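Local structure of hypothetical protein PH1320 (Pyrococcus horikoshii, 2E87) at residues V163-G174 and R215-D226. The protein binds GDP and is probably a GTP-binding protein of the Obg type, related to the nucleolar protein NOG1, though its biological role is unknown. Sequence-based numbering, arbitrary orientation.
Sequences VDLEIPTVVIAG and RYQIIDTPGLLD
Thr169-Ala173 and Arg215-Asp220 are neighbouring parallel strands of a P-loop GTPase sheet: the first runs into the Walker A loop, the second into the Asp-Thr-Pro-Gly sequence characteristic of switch II. Their segment axes come within 4.6 Å at 20°. Gln217 lies opposite Thr169, and the ladder alternates between strands: Gln217 N gives to Pro168 O, Val170 N to Gln217 O at 2.7 Å, Ile219 N to Val170 O, and Ile172 N to Ile219 O. Beyond Asp220 a hydroxyl continues the pairing, as Thr221 OG1 donates to Ile172 O over 2.9 Å, tilted from the carbonyl plane. Farther on, where the second segment has become loop, Gly174 N donates to Leu225 O at 3.3 Å from above the carbonyl plane.

Side chains line up by face. Val171 and Ile219 lie side by side, CG2 to CD1 at 3.8 Å, while Val171 CG1, anti to its backbone N (chi1 178°), meets Thr221 CG2 at 3.5 Å. On the other face Ile218 divides its branches, CD1 lying against Val170 CB and CG2 touching Ile172 CD1 at 3.5 Å. At the start, the Ile167 side chain crosses that of Gln217 at roughly a right angle, its CD1 3.7 Å from Gln217 CB. Asp164 OD1 accepts from Glu166 N in an Asx turn and also from Ile167 N, met from above the carboxylate plane, in the loop just before the strand.

Helix 180-187 packs on Ile172 and Ile218, with Asp220 beside the GDP-binding Ser181; helix 323-350 covers Pro168, Val170 and Tyr216. Strands 249-254 and 204-211 flank the pair in the sheet, next to 169-173 and 214-220 respectively.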
ATOM      1  N   VAL A 163      -2.677   7.177  -5.287  1.00 44.44           N
ATOM      2  CA  VAL A 163      -1.869   8.067  -6.124  1.00 41.18           C
ATOM      3  C   VAL A 163      -1.141   7.310  -7.227  1.00 41.88           C
ATOM      4  O   VAL A 163      -0.982   6.089  -7.161  1.00 41.84           O
ATOM      5  CB  VAL A 163      -0.820   8.828  -5.293  1.00 38.25           C
ATOM      6  CG1 VAL A 163      -1.499   9.801  -4.392  1.00 38.07           C
ATOM      7  CG2 VAL A 163      -0.009   7.861  -4.479  1.00 41.26           C
ATOM      8  N   ASP A 164      -0.697   8.045  -8.240  1.00 38.66           N
ATOM      9  CA  ASP A 164       0.005   7.444  -9.363  1.00 38.35           C
ATOM     10  C   ASP A 164       1.425   7.141  -8.948  1.00 39.48           C
ATOM     11  O   ASP A 164       2.146   8.022  -8.479  1.00 39.41           O
ATOM     12  CB  ASP A 164       0.009   8.393 -10.573  1.00 44.34           C
ATOM     13  CG  ASP A 164       0.364   7.678 -11.873  1.00 48.30           C
ATOM     14  OD1 ASP A 164       1.454   7.069 -11.937  1.00 46.53           O
ATOM     15  OD2 ASP A 164      -0.446   7.725 -12.830  1.00 46.04           O
ATOM     16  N   LEU A 165       1.842   5.898  -9.141  1.00 40.96           N
ATOM     17  CA  LEU A 165       3.182   5.516  -8.750  1.00 43.65           C
ATOM     18  C   LEU A 165       4.201   5.376  -9.871  1.00 47.25           C
ATOM     19  O   LEU A 165       5.346   5.018  -9.611  1.00 47.37           O
ATOM     20  CB  LEU A 165       3.127   4.228  -7.941  1.00 48.32           C
ATOM     21  CG  LEU A 165       2.238   4.343  -6.707  1.00 51.15           C
ATOM     22  CD1 LEU A 165       2.425   3.108  -5.872  1.00 62.39           C
ATOM     23  CD2 LEU A 165       2.604   5.570  -5.894  1.00 53.94           C
ATOM     24  N   GLU A 166       3.806   5.662 -11.106  1.00 46.45           N
ATOM     25  CA  GLU A 166       4.753   5.559 -12.211  1.00 49.78           C
ATOM     26  C   GLU A 166       5.264   6.909 -12.671  1.00 45.10           C
ATOM     27  O   GLU A 166       6.465   7.115 -12.797  1.00 52.21           O
ATOM     28  CB  GLU A 166       4.140   4.874 -13.434  1.00 50.50           C
ATOM     29  CG  GLU A 166       3.851   3.400 -13.300  1.00 68.79           C
ATOM     30  CD  GLU A 166       3.645   2.748 -14.660  1.00 77.53           C
ATOM     31  OE1 GLU A 166       2.834   3.265 -15.467  1.00 78.71           O
ATOM     32  OE2 GLU A 166       4.303   1.720 -14.923  1.00 83.17           O
ATOM     33  N   ILE A 167       4.348   7.828 -12.938  1.00 39.54           N
ATOM     34  CA  ILE A 167       4.745   9.135 -13.442  1.00 40.95           C
ATOM     35  C   ILE A 167       5.515  10.012 -12.452  1.00 40.08           C
ATOM     36  O   ILE A 167       5.340   9.912 -11.229  1.00 37.71           O
ATOM     37  CB  ILE A 167       3.520   9.896 -13.960  1.00 43.46           C
ATOM     38  CG1 ILE A 167       2.628  10.321 -12.798  1.00 33.68           C
ATOM     39  CG2 ILE A 167       2.740   9.004 -14.924  1.00 33.82           C
ATOM     40  CD1 ILE A 167       1.562  11.306 -13.204  1.00 31.42           C
ATOM     41  N   PRO A 168       6.368  10.907 -12.975  1.00 37.49           N
ATOM     42  CA  PRO A 168       7.152  11.785 -12.093  1.00 33.65           C
ATOM     43  C   PRO A 168       6.240  12.550 -11.138  1.00 27.85           C
ATOM     44  O   PRO A 168       5.191  13.061 -11.532  1.00 29.97           O
ATOM     45  CB  PRO A 168       7.876  12.721 -13.069  1.00 38.53           C
ATOM     46  CG  PRO A 168       7.829  11.973 -14.412  1.00 34.81           C
ATOM     47  CD  PRO A 168       6.456  11.351 -14.376  1.00 32.83           C
ATOM     48  N   THR A 169       6.630  12.616  -9.876  1.00 30.02           N
ATOM     49  CA  THR A 169       5.821  13.340  -8.897  1.00 35.70           C
ATOM     50  C   THR A 169       6.594  14.468  -8.234  1.00 32.11           C
ATOM     51  O   THR A 169       7.775  14.324  -7.908  1.00 26.43           O
ATOM     52  CB  THR A 169       5.278  12.402  -7.770  1.00 31.96           C
ATOM     53  OG1 THR A 169       4.372  11.456  -8.325  1.00 33.18           O
ATOM     54  CG2 THR A 169       4.521  13.209  -6.711  1.00 35.53           C
ATOM     55  N   VAL A 170       5.913  15.595  -8.063  1.00 33.85           N
ATOM     56  CA  VAL A 170       6.477  16.748  -7.385  1.00 33.82           C
ATOM     57  C   VAL A 170       5.826  16.782  -6.001  1.00 36.07           C
ATOM     58  O   VAL A 170       4.598  16.681  -5.874  1.00 33.29           O
ATOM     59  CB  VAL A 170       6.151  18.076  -8.100  1.00 36.52           C
ATOM     60  CG1 VAL A 170       6.707  19.237  -7.276  1.00 32.99           C
ATOM     61  CG2 VAL A 170       6.764  18.093  -9.493  1.00 34.59           C
ATOM     62  N   VAL A 171       6.656  16.916  -4.971  1.00 37.41           N
ATOM     63  CA  VAL A 171       6.200  16.969  -3.583  1.00 31.18           C
ATOM     64  C   VAL A 171       6.435  18.384  -3.046  1.00 33.71           C
ATOM     65  O   VAL A 171       7.573  18.843  -2.979  1.00 35.46           O
ATOM     66  CB  VAL A 171       6.978  15.935  -2.708  1.00 32.89           C
ATOM     67  CG1 VAL A 171       6.542  16.019  -1.276  1.00 33.65           C
ATOM     68  CG2 VAL A 171       6.747  14.521  -3.237  1.00 28.61           C
ATOM     69  N   ILE A 172       5.349  19.065  -2.676  1.00 31.74           N
ATOM     70  CA  ILE A 172       5.409  20.427  -2.157  1.00 31.33           C
ATOM     71  C   ILE A 172       5.463  20.458  -0.619  1.00 32.24           C
ATOM     72  O   ILE A 172       4.557  19.961   0.048  1.00 29.22           O
ATOM     73  CB  ILE A 172       4.193  21.257  -2.662  1.00 31.28           C
ATOM     74  CG1 ILE A 172       4.172  21.263  -4.187  1.00 27.70           C
ATOM     75  CG2 ILE A 172       4.275  22.703  -2.147  1.00 30.36           C
ATOM     76  CD1 ILE A 172       2.879  21.848  -4.783  1.00 30.64           C
ATOM     77  N   ALA A 173       6.535  21.049  -0.081  1.00 29.57           N
ATOM     78  CA  ALA A 173       6.752  21.137   1.371  1.00 31.10           C
ATOM     79  C   ALA A 173       6.791  22.584   1.910  1.00 33.63           C
ATOM     80  O   ALA A 173       6.815  23.556   1.147  1.00 31.99           O
ATOM     81  CB  ALA A 173       8.052  20.420   1.736  1.00 24.76           C
ATOM     82  N   GLY A 174       6.794  22.708   3.232  1.00 28.83           N
ATOM     83  CA  GLY A 174       6.842  24.014   3.854  1.00 23.02           C
ATOM     84  C   GLY A 174       5.853  24.080   4.997  1.00 32.77           C
ATOM     85  O   GLY A 174       4.941  23.255   5.074  1.00 30.55           O
ATOM     86  N   ARG A 215       2.539  13.365 -18.298  1.00 41.30           N
ATOM     87  CA  ARG A 215       1.801  13.796 -17.127  1.00 37.56           C
ATOM     88  C   ARG A 215       2.740  13.942 -15.942  1.00 39.10           C
ATOM     89  O   ARG A 215       3.688  13.164 -15.783  1.00 35.62           O
ATOM     90  CB  ARG A 215       0.690  12.797 -16.824  1.00 40.07           C
ATOM     91  CG  ARG A 215      -0.360  12.730 -17.933  1.00 45.91           C
ATOM     92  CD  ARG A 215      -1.033  11.362 -17.993  1.00 63.31           C
ATOM     93  NE  ARG A 215      -2.436  11.400 -17.585  1.00 80.04           N
ATOM     94  CZ  ARG A 215      -3.401  12.013 -18.265  1.00 85.33           C
ATOM     95  NH1 ARG A 215      -3.123  12.644 -19.398  1.00 88.35           N
ATOM     96  NH2 ARG A 215      -4.646  11.996 -17.809  1.00 86.52           N
ATOM     97  N   TYR A 216       2.498  14.976 -15.140  1.00 36.46           N
ATOM     98  CA  TYR A 216       3.299  15.219 -13.947  1.00 36.57           C
ATOM     99  C   TYR A 216       2.371  15.266 -12.759  1.00 35.86           C
ATOM    100  O   TYR A 216       1.381  15.994 -12.764  1.00 43.06           O
ATOM    101  CB  TYR A 216       4.056  16.537 -14.042  1.00 37.26           C
ATOM    102  CG  TYR A 216       5.061  16.548 -15.149  1.00 45.33           C
ATOM    103  CD1 TYR A 216       4.693  16.911 -16.436  1.00 42.64           C
ATOM    104  CD2 TYR A 216       6.376  16.144 -14.926  1.00 43.69           C
ATOM    105  CE1 TYR A 216       5.604  16.870 -17.477  1.00 38.22           C
ATOM    106  CE2 TYR A 216       7.290  16.098 -15.962  1.00 44.59           C
ATOM    107  CZ  TYR A 216       6.893  16.463 -17.240  1.00 42.39           C
ATOM    108  OH  TYR A 216       7.780  16.411 -18.291  1.00 45.55           O
ATOM    109  N   GLN A 217       2.678  14.472 -11.744  1.00 33.54           N
ATOM    110  CA  GLN A 217       1.849  14.446 -10.555  1.00 28.87           C
ATOM    111  C   GLN A 217       2.341  15.479  -9.514  1.00 29.59           C
ATOM    112  O   GLN A 217       3.538  15.626  -9.289  1.00 28.46           O
ATOM    113  CB  GLN A 217       1.861  13.037  -9.955  1.00 35.11           C
ATOM    114  CG  GLN A 217       0.829  12.840  -8.868  1.00 30.60           C
ATOM    115  CD  GLN A 217       0.791  11.423  -8.347  1.00 32.99           C
ATOM    116  OE1 GLN A 217       1.796  10.893  -7.859  1.00 34.14           O
ATOM    117  NE2 GLN A 217      -0.372  10.796  -8.446  1.00 32.47           N
ATOM    118  N   ILE A 218       1.406  16.186  -8.888  1.00 28.39           N
ATOM    119  CA  ILE A 218       1.740  17.185  -7.876  1.00 28.10           C
ATOM    120  C   ILE A 218       0.989  16.882  -6.575  1.00 31.70           C
ATOM    121  O   ILE A 218      -0.224  16.694  -6.594  1.00 27.56           O
ATOM    122  CB  ILE A 218       1.314  18.625  -8.301  1.00 29.39           C
ATOM    123  CG1 ILE A 218       1.638  18.893  -9.782  1.00 30.65           C
ATOM    124  CG2 ILE A 218       2.026  19.641  -7.426  1.00 26.94           C
ATOM    125  CD1 ILE A 218       3.115  18.860 -10.124  1.00 34.45           C
ATOM    126  N   ILE A 219       1.705  16.827  -5.454  1.00 33.52           N
ATOM    127  CA  ILE A 219       1.064  16.602  -4.156  1.00 35.59           C
ATOM    128  C   ILE A 219       1.621  17.573  -3.130  1.00 32.57           C
ATOM    129  O   ILE A 219       2.755  18.029  -3.248  1.00 32.07           O
ATOM    130  CB  ILE A 219       1.300  15.173  -3.593  1.00 36.19           C
ATOM    131  CG1 ILE A 219       2.772  14.982  -3.243  1.00 36.50           C
ATOM    132  CG2 ILE A 219       0.872  14.130  -4.595  1.00 35.96           C
ATOM    133  CD1 ILE A 219       3.060  13.674  -2.529  1.00 39.20           C
ATOM    134  N   ASP A 220       0.809  17.928  -2.142  1.00 31.63           N
ATOM    135  CA  ASP A 220       1.309  18.790  -1.072  1.00 36.48           C
ATOM    136  C   ASP A 220       1.417  17.918   0.178  1.00 37.77           C
ATOM    137  O   ASP A 220       0.911  16.786   0.207  1.00 28.15           O
ATOM    138  CB  ASP A 220       0.426  20.027  -0.839  1.00 35.44           C
ATOM    139  CG  ASP A 220      -1.009  19.693  -0.521  1.00 37.18           C
ATOM    140  OD1 ASP A 220      -1.394  18.501  -0.512  1.00 39.99           O
ATOM    141  OD2 ASP A 220      -1.759  20.658  -0.281  1.00 38.62           O
ATOM    142  N   THR A 221       2.067  18.425   1.213  1.00 38.03           N
ATOM    143  CA  THR A 221       2.286  17.603   2.383  1.00 35.69           C
ATOM    144  C   THR A 221       1.791  18.109   3.726  1.00 36.42           C
ATOM    145  O   THR A 221       2.482  17.979   4.738  1.00 36.88           O
ATOM    146  CB  THR A 221       3.775  17.308   2.483  1.00 37.76           C
ATOM    147  OG1 THR A 221       4.500  18.542   2.545  1.00 30.64           O
ATOM    148  CG2 THR A 221       4.236  16.529   1.258  1.00 39.27           C
ATOM    149  N   PRO A 222       0.574  18.661   3.769  1.00 35.39           N
ATOM    150  CA  PRO A 222       0.112  19.145   5.077  1.00 33.95           C
ATOM    151  C   PRO A 222       0.142  18.009   6.102  1.00 35.89           C
ATOM    152  O   PRO A 222      -0.252  16.879   5.807  1.00 31.93           O
ATOM    153  CB  PRO A 222      -1.310  19.630   4.789  1.00 34.44           C
ATOM    154  CG  PRO A 222      -1.778  18.635   3.736  1.00 33.20           C
ATOM    155  CD  PRO A 222      -0.551  18.508   2.823  1.00 37.14           C
ATOM    156  N   GLY A 223       0.622  18.312   7.299  1.00 34.36           N
ATOM    157  CA  GLY A 223       0.684  17.305   8.335  1.00 36.07           C
ATOM    158  C   GLY A 223       1.840  16.341   8.191  1.00 40.06           C
ATOM    159  O   GLY A 223       2.021  15.477   9.045  1.00 48.49           O
ATOM    160  N   LEU A 224       2.627  16.490   7.129  1.00 36.33           N
ATOM    161  CA  LEU A 224       3.758  15.605   6.886  1.00 34.31           C
ATOM    162  C   LEU A 224       5.108  16.340   6.800  1.00 41.27           C
ATOM    163  O   LEU A 224       6.051  16.026   7.537  1.00 34.68           O
ATOM    164  CB  LEU A 224       3.508  14.802   5.596  1.00 34.25           C
ATOM    165  CG  LEU A 224       2.213  13.953   5.513  1.00 42.46           C
ATOM    166  CD1 LEU A 224       2.082  13.311   4.128  1.00 26.66           C
ATOM    167  CD2 LEU A 224       2.207  12.857   6.598  1.00 33.11           C
ATOM    168  N   LEU A 225       5.211  17.317   5.905  1.00 35.50           N
ATOM    169  CA  LEU A 225       6.460  18.041   5.759  1.00 38.73           C
ATOM    170  C   LEU A 225       6.293  19.503   6.112  1.00 39.99           C
ATOM    171  O   LEU A 225       6.953  20.372   5.543  1.00 39.74           O
ATOM    172  CB  LEU A 225       6.993  17.889   4.332  1.00 36.66           C
ATOM    173  CG  LEU A 225       7.483  16.478   3.999  1.00 40.57           C
ATOM    174  CD1 LEU A 225       7.945  16.426   2.563  1.00 41.26           C
ATOM    175  CD2 LEU A 225       8.630  16.090   4.934  1.00 38.48           C
ATOM    176  N   ASP A 226       5.414  19.757   7.079  1.00 41.94           N
ATOM    177  CA  ASP A 226       5.123  21.111   7.531  1.00 39.79           C
ATOM    178  C   ASP A 226       5.445  21.282   9.009  1.00 46.22           C
ATOM    179  O   ASP A 226       4.946  22.199   9.662  1.00 44.25           O
ATOM    180  CB  ASP A 226       3.645  21.437   7.293  1.00 37.11           C
ATOM    181  CG  ASP A 226       2.723  20.539   8.075  1.00 35.55           C
ATOM    182  OD1 ASP A 226       1.488  20.738   8.013  1.00 34.55           O
ATOM    183  OD2 ASP A 226       3.241  19.632   8.751  1.00 41.46           O
TER